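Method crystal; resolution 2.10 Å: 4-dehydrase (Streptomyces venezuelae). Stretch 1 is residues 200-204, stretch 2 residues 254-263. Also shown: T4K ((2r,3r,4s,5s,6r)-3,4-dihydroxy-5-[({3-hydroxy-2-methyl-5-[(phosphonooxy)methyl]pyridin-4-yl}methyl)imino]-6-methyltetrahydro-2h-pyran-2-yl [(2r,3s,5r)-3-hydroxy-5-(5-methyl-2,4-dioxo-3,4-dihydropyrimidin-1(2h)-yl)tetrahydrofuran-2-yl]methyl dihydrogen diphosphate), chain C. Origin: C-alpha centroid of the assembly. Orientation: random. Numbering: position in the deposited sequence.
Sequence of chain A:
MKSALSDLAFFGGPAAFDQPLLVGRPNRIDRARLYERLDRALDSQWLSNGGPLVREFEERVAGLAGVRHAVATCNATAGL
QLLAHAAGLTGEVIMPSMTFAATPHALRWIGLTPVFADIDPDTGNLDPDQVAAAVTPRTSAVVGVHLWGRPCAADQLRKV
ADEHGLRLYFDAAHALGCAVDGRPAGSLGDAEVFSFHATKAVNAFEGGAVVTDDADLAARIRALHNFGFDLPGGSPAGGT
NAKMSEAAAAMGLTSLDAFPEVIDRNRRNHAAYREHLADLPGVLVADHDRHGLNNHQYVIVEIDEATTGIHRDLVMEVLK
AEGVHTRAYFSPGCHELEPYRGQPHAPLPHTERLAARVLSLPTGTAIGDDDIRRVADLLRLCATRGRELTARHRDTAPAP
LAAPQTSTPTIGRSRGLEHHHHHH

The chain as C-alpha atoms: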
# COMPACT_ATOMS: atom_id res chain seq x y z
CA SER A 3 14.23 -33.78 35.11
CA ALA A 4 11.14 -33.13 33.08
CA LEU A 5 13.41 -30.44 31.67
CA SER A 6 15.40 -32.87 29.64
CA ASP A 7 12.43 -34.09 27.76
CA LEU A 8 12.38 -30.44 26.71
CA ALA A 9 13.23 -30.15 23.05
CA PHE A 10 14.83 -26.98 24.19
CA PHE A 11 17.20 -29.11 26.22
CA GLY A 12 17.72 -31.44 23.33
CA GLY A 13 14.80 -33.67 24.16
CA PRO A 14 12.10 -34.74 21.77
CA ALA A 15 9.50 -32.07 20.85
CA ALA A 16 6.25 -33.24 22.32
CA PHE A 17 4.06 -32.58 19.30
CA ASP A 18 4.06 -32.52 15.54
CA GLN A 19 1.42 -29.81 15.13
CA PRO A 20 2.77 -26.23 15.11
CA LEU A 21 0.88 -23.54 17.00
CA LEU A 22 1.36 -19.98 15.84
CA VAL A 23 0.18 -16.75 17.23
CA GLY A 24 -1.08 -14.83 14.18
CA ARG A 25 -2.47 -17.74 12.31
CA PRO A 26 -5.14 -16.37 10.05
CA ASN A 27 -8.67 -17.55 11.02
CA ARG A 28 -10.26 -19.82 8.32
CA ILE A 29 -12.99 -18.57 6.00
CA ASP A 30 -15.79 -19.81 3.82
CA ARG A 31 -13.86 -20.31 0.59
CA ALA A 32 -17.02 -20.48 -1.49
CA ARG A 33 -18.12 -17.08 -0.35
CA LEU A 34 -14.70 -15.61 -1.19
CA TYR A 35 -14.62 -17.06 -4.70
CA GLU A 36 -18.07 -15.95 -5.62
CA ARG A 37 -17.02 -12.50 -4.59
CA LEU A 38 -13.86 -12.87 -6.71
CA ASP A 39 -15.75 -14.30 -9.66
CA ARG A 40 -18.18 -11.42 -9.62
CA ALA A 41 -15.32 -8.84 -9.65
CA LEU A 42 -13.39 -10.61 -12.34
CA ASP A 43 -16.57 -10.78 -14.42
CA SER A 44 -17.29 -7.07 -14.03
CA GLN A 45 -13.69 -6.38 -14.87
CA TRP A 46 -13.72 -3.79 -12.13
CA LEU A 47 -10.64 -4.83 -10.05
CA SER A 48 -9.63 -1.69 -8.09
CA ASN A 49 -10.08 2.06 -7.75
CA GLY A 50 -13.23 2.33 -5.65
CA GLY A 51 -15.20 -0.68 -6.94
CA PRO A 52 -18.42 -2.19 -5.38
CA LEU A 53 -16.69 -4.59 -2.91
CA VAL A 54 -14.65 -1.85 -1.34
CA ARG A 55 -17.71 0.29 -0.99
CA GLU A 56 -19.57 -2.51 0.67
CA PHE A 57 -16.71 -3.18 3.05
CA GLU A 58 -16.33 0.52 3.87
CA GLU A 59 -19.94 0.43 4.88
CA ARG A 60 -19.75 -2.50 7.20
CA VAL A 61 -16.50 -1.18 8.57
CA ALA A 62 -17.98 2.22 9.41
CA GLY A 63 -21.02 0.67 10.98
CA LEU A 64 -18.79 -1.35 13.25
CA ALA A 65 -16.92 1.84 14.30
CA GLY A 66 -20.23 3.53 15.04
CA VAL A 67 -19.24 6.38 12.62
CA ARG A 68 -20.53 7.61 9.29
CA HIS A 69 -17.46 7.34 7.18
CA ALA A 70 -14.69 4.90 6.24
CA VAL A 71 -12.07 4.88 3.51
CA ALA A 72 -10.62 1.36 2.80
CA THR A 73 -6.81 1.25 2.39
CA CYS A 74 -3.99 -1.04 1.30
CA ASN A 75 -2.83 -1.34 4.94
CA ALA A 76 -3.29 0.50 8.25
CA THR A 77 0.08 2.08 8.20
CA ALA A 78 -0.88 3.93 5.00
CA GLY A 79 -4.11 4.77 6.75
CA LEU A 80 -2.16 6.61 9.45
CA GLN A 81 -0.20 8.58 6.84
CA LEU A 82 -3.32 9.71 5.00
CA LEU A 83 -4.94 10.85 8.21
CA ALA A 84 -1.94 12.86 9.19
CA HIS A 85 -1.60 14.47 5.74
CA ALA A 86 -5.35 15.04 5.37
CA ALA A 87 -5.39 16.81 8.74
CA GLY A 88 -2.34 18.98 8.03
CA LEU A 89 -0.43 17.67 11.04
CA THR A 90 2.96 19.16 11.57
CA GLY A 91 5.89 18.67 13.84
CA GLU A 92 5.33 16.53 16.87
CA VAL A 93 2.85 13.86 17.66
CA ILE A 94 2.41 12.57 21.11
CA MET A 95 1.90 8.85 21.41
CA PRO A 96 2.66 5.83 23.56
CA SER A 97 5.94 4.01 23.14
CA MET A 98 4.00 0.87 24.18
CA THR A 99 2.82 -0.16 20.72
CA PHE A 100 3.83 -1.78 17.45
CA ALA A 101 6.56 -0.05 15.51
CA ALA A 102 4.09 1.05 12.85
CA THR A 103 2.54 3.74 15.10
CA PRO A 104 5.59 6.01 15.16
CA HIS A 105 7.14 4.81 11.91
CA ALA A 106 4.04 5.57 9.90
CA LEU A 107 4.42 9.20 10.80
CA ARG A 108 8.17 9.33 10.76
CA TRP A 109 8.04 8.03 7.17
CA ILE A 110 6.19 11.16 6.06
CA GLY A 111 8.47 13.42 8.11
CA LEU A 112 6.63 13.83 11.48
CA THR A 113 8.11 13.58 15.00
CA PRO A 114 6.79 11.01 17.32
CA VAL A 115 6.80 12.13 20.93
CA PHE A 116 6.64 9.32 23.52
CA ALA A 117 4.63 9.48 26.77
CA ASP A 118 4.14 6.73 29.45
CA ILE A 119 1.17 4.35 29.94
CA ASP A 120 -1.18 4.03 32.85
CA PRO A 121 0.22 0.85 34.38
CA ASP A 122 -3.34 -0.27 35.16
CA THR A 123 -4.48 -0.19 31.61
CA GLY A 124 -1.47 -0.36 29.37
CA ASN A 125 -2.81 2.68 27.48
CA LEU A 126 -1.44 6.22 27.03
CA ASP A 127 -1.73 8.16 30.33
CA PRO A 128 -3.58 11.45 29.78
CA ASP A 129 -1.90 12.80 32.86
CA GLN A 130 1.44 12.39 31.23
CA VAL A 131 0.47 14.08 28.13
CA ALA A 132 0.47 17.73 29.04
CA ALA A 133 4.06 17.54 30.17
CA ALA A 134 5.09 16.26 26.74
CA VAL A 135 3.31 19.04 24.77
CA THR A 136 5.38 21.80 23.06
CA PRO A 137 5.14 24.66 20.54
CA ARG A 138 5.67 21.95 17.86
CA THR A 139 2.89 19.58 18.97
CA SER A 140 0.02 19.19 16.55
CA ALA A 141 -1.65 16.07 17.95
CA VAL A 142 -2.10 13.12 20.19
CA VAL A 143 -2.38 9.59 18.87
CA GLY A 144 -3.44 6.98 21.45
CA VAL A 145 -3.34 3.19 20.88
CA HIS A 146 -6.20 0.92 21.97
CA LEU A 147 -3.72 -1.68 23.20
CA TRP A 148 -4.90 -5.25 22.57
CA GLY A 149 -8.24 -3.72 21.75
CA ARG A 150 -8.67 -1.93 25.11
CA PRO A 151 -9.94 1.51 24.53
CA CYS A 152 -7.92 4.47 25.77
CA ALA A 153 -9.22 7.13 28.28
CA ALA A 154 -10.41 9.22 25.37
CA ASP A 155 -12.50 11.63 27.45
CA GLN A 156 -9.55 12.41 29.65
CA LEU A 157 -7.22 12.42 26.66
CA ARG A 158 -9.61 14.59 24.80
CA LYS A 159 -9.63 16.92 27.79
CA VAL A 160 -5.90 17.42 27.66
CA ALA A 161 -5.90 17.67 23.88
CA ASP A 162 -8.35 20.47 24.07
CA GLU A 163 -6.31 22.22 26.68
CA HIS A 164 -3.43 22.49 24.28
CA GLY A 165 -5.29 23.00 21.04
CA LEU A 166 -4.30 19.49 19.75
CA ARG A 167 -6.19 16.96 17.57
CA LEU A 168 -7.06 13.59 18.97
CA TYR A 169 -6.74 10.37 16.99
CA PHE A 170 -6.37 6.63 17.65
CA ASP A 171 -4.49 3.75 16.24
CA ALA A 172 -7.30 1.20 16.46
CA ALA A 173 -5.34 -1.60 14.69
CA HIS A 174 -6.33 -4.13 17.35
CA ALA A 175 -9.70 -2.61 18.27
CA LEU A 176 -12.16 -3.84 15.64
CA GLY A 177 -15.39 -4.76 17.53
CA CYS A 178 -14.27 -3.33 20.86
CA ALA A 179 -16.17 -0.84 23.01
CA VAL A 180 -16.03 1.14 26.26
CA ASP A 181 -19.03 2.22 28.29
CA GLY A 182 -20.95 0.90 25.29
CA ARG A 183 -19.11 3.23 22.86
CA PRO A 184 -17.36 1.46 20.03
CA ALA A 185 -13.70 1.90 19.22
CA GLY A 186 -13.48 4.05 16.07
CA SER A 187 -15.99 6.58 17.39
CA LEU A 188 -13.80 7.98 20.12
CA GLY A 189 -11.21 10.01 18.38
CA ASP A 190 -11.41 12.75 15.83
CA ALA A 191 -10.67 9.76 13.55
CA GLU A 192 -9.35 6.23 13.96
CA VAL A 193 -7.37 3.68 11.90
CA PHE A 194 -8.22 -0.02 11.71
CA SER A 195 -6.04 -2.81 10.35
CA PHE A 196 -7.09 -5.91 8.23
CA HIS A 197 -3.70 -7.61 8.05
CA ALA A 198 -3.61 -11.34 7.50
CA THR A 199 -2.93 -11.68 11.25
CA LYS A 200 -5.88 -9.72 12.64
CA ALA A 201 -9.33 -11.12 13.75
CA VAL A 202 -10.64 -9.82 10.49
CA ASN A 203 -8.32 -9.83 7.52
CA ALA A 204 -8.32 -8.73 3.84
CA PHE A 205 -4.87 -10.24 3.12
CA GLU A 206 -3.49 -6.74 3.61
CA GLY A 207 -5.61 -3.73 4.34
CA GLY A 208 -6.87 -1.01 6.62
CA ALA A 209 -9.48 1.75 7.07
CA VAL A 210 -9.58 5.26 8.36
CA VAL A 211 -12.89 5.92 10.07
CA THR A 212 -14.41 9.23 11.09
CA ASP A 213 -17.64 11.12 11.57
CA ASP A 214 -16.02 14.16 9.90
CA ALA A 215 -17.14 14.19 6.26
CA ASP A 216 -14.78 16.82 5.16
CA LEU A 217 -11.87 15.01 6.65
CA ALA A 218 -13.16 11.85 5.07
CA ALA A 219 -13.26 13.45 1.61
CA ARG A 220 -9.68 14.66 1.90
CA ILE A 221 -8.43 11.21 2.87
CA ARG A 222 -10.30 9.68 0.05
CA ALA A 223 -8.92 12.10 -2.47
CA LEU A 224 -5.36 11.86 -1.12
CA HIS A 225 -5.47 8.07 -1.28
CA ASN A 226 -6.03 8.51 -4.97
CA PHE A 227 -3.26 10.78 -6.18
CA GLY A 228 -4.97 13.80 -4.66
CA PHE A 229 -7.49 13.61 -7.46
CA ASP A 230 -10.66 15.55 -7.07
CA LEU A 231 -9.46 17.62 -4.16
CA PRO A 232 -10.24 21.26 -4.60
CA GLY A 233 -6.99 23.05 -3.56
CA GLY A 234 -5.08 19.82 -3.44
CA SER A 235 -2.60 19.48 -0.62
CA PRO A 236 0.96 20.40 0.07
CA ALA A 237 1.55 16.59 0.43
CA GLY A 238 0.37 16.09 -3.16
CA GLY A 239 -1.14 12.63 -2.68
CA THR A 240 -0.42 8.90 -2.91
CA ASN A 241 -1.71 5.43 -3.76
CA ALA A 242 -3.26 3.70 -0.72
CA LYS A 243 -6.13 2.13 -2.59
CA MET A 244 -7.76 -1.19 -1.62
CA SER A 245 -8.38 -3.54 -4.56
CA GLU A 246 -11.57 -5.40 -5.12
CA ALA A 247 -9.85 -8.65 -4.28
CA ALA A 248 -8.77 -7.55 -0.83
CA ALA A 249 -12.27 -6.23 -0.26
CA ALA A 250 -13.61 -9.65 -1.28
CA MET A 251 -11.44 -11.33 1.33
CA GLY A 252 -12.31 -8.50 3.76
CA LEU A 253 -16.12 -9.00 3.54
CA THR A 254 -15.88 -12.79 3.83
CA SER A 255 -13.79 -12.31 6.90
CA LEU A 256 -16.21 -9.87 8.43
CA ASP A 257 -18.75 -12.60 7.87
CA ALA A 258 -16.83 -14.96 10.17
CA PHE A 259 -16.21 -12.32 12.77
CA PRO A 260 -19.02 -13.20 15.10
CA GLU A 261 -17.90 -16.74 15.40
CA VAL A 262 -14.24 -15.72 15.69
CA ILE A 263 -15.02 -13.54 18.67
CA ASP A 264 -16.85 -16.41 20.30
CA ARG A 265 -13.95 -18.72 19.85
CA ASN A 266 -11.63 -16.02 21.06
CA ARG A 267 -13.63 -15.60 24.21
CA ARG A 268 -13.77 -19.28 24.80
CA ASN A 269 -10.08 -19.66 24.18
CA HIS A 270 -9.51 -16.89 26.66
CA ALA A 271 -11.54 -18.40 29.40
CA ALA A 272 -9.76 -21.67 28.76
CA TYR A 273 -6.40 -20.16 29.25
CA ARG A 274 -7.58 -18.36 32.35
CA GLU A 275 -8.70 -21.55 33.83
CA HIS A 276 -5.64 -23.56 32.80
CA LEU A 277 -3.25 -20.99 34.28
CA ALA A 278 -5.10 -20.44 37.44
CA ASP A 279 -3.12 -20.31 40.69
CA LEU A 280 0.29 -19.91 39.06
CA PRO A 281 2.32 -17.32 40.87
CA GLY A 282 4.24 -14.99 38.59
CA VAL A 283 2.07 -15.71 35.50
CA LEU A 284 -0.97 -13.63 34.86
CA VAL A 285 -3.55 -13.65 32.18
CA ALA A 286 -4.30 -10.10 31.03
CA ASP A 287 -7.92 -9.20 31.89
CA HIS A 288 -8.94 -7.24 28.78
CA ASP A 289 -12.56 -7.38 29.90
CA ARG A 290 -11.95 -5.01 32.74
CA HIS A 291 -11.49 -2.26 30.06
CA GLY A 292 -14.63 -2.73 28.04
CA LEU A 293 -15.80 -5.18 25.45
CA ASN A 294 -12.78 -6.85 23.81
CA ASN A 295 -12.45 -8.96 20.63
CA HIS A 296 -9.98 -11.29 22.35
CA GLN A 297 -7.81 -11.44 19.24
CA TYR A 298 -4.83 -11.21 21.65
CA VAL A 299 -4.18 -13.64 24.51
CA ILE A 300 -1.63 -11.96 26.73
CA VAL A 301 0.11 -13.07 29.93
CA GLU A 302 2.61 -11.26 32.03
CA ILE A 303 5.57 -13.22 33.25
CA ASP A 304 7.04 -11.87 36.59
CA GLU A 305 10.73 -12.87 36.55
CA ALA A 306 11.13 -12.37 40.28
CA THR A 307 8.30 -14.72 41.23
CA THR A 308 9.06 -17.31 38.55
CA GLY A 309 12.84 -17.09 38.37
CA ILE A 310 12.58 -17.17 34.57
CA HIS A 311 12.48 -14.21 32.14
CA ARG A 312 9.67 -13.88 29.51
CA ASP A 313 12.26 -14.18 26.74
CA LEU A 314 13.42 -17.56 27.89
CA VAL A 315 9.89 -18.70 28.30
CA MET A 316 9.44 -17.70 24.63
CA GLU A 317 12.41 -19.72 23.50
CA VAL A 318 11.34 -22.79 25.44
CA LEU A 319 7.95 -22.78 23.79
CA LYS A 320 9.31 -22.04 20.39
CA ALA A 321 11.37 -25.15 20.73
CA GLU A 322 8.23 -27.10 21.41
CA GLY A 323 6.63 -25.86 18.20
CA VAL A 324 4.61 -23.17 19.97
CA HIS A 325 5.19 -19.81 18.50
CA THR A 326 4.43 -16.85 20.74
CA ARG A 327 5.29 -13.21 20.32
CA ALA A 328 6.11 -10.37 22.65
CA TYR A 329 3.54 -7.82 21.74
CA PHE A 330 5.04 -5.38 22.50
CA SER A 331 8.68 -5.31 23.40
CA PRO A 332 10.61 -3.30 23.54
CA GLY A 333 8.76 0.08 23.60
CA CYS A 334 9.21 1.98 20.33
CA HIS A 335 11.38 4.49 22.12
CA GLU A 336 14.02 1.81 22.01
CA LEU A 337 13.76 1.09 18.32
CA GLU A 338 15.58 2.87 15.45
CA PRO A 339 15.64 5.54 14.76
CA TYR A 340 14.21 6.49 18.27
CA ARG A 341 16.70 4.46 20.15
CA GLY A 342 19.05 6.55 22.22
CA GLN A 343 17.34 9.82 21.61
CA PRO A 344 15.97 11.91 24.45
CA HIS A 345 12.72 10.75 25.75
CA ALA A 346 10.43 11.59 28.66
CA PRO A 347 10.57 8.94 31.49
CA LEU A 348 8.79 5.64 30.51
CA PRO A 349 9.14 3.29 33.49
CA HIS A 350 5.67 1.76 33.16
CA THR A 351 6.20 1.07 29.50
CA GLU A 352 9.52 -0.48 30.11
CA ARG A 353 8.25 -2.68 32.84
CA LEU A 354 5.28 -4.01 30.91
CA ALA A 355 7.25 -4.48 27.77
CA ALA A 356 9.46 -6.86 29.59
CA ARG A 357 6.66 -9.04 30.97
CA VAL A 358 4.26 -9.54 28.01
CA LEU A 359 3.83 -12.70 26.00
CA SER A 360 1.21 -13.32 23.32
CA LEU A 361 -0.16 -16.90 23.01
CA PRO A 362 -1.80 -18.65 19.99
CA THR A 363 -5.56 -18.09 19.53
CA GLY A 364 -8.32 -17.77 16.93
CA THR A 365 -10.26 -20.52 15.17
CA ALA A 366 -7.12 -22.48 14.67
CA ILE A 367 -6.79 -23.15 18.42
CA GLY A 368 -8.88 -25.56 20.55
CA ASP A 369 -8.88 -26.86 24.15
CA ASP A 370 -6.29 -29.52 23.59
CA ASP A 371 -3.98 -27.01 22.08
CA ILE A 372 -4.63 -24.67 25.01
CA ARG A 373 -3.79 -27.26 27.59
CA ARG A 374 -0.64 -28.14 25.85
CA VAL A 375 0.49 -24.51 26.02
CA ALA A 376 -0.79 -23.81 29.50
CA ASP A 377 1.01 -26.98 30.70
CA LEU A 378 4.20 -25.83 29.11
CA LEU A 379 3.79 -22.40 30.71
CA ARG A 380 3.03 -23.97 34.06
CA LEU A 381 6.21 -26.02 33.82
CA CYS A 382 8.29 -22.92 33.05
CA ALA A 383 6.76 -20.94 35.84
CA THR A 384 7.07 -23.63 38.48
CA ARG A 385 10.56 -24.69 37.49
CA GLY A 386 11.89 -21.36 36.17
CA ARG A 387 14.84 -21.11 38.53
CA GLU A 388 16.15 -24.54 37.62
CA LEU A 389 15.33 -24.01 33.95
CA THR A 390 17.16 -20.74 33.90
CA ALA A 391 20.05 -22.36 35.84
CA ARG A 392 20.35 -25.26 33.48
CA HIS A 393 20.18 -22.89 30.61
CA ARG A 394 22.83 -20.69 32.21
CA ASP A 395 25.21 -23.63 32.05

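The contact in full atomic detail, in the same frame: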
# COMPACT_ATOMS: atom_id res chain seq x y z
N LYS A 200 -4.85 -10.23 11.76
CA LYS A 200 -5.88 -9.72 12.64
C LYS A 200 -7.11 -10.68 12.72
O LYS A 200 -7.16 -11.67 12.00
CB LYS A 200 -6.24 -8.31 12.19
CG LYS A 200 -5.05 -7.35 12.26
CD LYS A 200 -4.54 -7.23 13.69
CE LYS A 200 -3.73 -5.97 13.97
NZ LYS A 200 -2.58 -5.82 13.06
N ALA A 201 -8.10 -10.36 13.55
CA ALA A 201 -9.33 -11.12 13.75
C ALA A 201 -10.10 -11.15 12.43
O ALA A 201 -10.70 -12.13 12.00
CB ALA A 201 -10.16 -10.54 14.89
N VAL A 202 -10.03 -10.00 11.78
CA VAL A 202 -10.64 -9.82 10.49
C VAL A 202 -9.53 -9.45 9.52
O VAL A 202 -8.80 -8.49 9.76
CB VAL A 202 -11.68 -8.71 10.52
CG1 VAL A 202 -12.12 -8.36 9.09
CG2 VAL A 202 -12.87 -9.29 11.29
N ASN A 203 -9.37 -10.20 8.46
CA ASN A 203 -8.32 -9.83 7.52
C ASN A 203 -8.79 -9.72 6.07
O ASN A 203 -9.76 -10.38 5.68
CB ASN A 203 -7.13 -10.80 7.60
CG ASN A 203 -7.23 -12.00 6.65
OD1 ASN A 203 -6.87 -11.95 5.47
ND2 ASN A 203 -7.69 -13.12 7.16
N ALA A 204 -8.06 -8.90 5.27
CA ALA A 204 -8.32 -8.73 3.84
C ALA A 204 -7.00 -8.96 3.08
O ALA A 204 -6.69 -8.35 2.07
CB ALA A 204 -8.87 -7.35 3.58
N THR A 254 -15.73 -11.38 3.51
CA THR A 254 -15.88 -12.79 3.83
C THR A 254 -15.34 -13.06 5.22
O THR A 254 -15.73 -14.00 5.91
CB THR A 254 -15.11 -13.64 2.80
OG1 THR A 254 -15.46 -13.28 1.47
CG2 THR A 254 -15.28 -15.13 3.04
N SER A 255 -14.42 -12.19 5.61
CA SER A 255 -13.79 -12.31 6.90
C SER A 255 -14.68 -11.66 7.95
O SER A 255 -14.84 -12.12 9.09
CB SER A 255 -12.39 -11.72 6.82
OG SER A 255 -11.73 -11.82 8.06
N LEU A 256 -15.30 -10.57 7.55
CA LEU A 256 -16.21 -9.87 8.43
C LEU A 256 -17.36 -10.82 8.73
O LEU A 256 -17.96 -10.79 9.78
CB LEU A 256 -16.83 -8.65 7.73
CG LEU A 256 -16.02 -7.36 7.75
CD1 LEU A 256 -16.83 -6.35 6.93
CD2 LEU A 256 -15.83 -6.85 9.18
N ASP A 257 -17.67 -11.65 7.76
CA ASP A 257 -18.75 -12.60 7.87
C ASP A 257 -18.49 -13.60 8.97
O ASP A 257 -19.43 -14.03 9.64
CB ASP A 257 -19.02 -13.36 6.53
CG ASP A 257 -19.66 -12.57 5.39
OD1 ASP A 257 -20.22 -11.49 5.55
OD2 ASP A 257 -19.59 -13.16 4.20
N ALA A 258 -17.22 -13.98 9.15
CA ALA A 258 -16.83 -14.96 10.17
C ALA A 258 -16.56 -14.38 11.55
O ALA A 258 -16.35 -15.11 12.53
CB ALA A 258 -15.57 -15.69 9.69
N PHE A 259 -16.52 -13.06 11.58
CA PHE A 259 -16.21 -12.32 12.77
C PHE A 259 -16.93 -12.76 14.05
O PHE A 259 -16.36 -13.06 15.10
CB PHE A 259 -16.24 -10.81 12.48
CG PHE A 259 -15.49 -9.96 13.49
CD1 PHE A 259 -14.43 -10.50 14.22
CD2 PHE A 259 -15.85 -8.63 13.70
CE1 PHE A 259 -13.71 -9.74 15.14
CE2 PHE A 259 -15.14 -7.84 14.61
CZ PHE A 259 -14.09 -8.41 15.33
N PRO A 260 -18.24 -12.82 13.95
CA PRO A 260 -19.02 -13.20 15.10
C PRO A 260 -18.59 -14.50 15.75
O PRO A 260 -18.48 -14.64 16.95
CB PRO A 260 -20.49 -13.12 14.69
CG PRO A 260 -20.52 -12.47 13.31
CD PRO A 260 -19.09 -12.41 12.80
N GLU A 261 -18.32 -15.47 14.93
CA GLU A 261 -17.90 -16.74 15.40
C GLU A 261 -16.46 -16.71 15.87
O GLU A 261 -16.09 -17.45 16.78
CB GLU A 261 -18.20 -17.77 14.30
CG GLU A 261 -17.53 -19.13 14.47
CD GLU A 261 -17.35 -19.84 13.15
OE1 GLU A 261 -18.05 -19.64 12.16
OE2 GLU A 261 -16.34 -20.70 13.19
N VAL A 262 -15.64 -15.84 15.29
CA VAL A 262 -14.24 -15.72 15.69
C VAL A 262 -14.19 -15.16 17.12
O VAL A 262 -13.49 -15.63 18.03
CB VAL A 262 -13.57 -14.76 14.72
CG1 VAL A 262 -12.41 -14.05 15.42
CG2 VAL A 262 -13.14 -15.47 13.43
N ILE A 263 -14.99 -14.12 17.34
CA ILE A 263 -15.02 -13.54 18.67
C ILE A 263 -15.37 -14.56 19.74
O ILE A 263 -14.79 -14.60 20.82
CB ILE A 263 -16.03 -12.41 18.70
CG1 ILE A 263 -15.54 -11.30 17.80
CG2 ILE A 263 -16.17 -11.82 20.10
CD1 ILE A 263 -15.86 -9.96 18.45
N1L T4K C . -0.56 -0.22 14.56
C2L T4K C . -0.52 -1.26 15.36
C2A T4K C . -0.74 -1.07 16.85
C3L T4K C . -0.28 -2.54 14.84
O3L T4K C . -0.23 -3.63 15.69
C4L T4K C . -0.07 -2.69 13.41
C4A T4K C . 0.19 -3.97 12.82
C5L T4K C . -0.11 -1.53 12.63
C6L T4K C . -0.36 -0.31 13.25
C5B T4K C . 0.10 -1.59 11.11
OP4 T4K C . -1.10 -2.09 10.48
PL T4K C . -0.78 -2.74 9.02
OP1 T4K C . 0.08 -4.11 9.14
OP2 T4K C . -2.17 -3.05 8.32
OP3 T4K C . 0.04 -1.72 8.16
C1G T4K C . 2.28 -8.56 12.70
C2G T4K C . 1.54 -7.91 11.50
O2G T4K C . 2.41 -7.93 10.35
C3G T4K C . 1.13 -6.44 11.80
O3G T4K C . 0.24 -6.01 10.77
C4G T4K C . 0.46 -6.36 13.20
N4A T4K C . 0.22 -5.04 13.63
C5G T4K C . 1.42 -7.04 14.24
C6G T4K C . 0.89 -6.83 15.68
O5G T4K C . 1.55 -8.43 13.94
P2 T4K C . 4.66 -9.17 12.66
O3P T4K C . 6.11 -8.52 12.35
O4P T4K C . 4.71 -9.95 14.08
OPP T4K C . 4.15 -10.14 11.40
P T4K C . 4.86 -11.63 11.29
O1P T4K C . 5.32 -11.85 9.79
O2P T4K C . 6.15 -11.81 12.23
O5 T4K C . 3.76 -12.75 11.62
C5 T4K C . 3.49 -12.69 13.02
C4 T4K C . 2.87 -14.04 13.39
O4 T4K C . 1.75 -14.32 12.50
C3 T4K C . 3.89 -15.21 13.18
O3 T4K C . 3.78 -16.18 14.23
C2 T4K C . 3.47 -15.81 11.83
C1 T4K C . 1.97 -15.56 11.81
N11 T4K C . 1.45 -15.43 10.43
C61 T4K C . 1.67 -14.25 9.73
C51 T4K C . 1.18 -14.11 8.46
C5A T4K C . 1.42 -12.82 7.65
C21 T4K C . 0.73 -16.43 9.88
O21 T4K C . 0.55 -17.47 10.51
N31 T4K C . 0.23 -16.31 8.62
C41 T4K C . 0.44 -15.18 7.90
O41 T4K C . -0.02 -15.08 6.76
O1G T4K C . 3.59 -7.98 12.83
O HOH W 1 -13.25 -12.85 11.25

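Residues 200-204 run as a segment with no regular helix or strand against one side of the helix that carries residues 254-263, and the two together bury 299 Å² of surface. The backbones come nearest at Val202 and Ser255, whose CA atoms lie 5.4 Å apart; at Ala201 and Val262 the CA atoms are 7.0 Å apart, leaving room for side chains between the two stretches.

At the close approach the helix presents Ser255, which points toward the loop, and its t rotamer brings OG within 2.9 Å of Asn203 N, which donates a hydrogen bond to it at an angle of 151°. The same hydroxyl oxygen lies 3.3 Å from Val202 CA, so the serine packs against the loop backbone as well as accepting the bond from Asn203 N. A second polar link runs through water 1, which donates to Ala201 O and to Ser255 O, each at 2.8 Å, and so ties two backbone carbonyls that would not bond to each other directly.

Val202 is the main bump. Its CB leaves sideways. Val202 CG1 lies 3.6 Å from Ser255 OG and 4.0 Å from Leu256 CD2; Val202 CG2 also comes near that leucine methyl, at 4.4 Å, and rests over one face of the Phe259 ring, 3.7 Å from the ring centroid and 20° off the normal, a CH-pi contact. The leucine and phenylalanine do not start out directed at the loop, yet the ends of both side chains come nearer to it, forming the hollow that receives the valine. Ala201, directed toward the helix, adds a smaller knob: its CB lies 3.6 Å from Phe259 CE1 and 4.2 Å from Val262 CG1.

Lys200 stays clear of the helix; its NZ lies 3.0 Å from N4A of T4K.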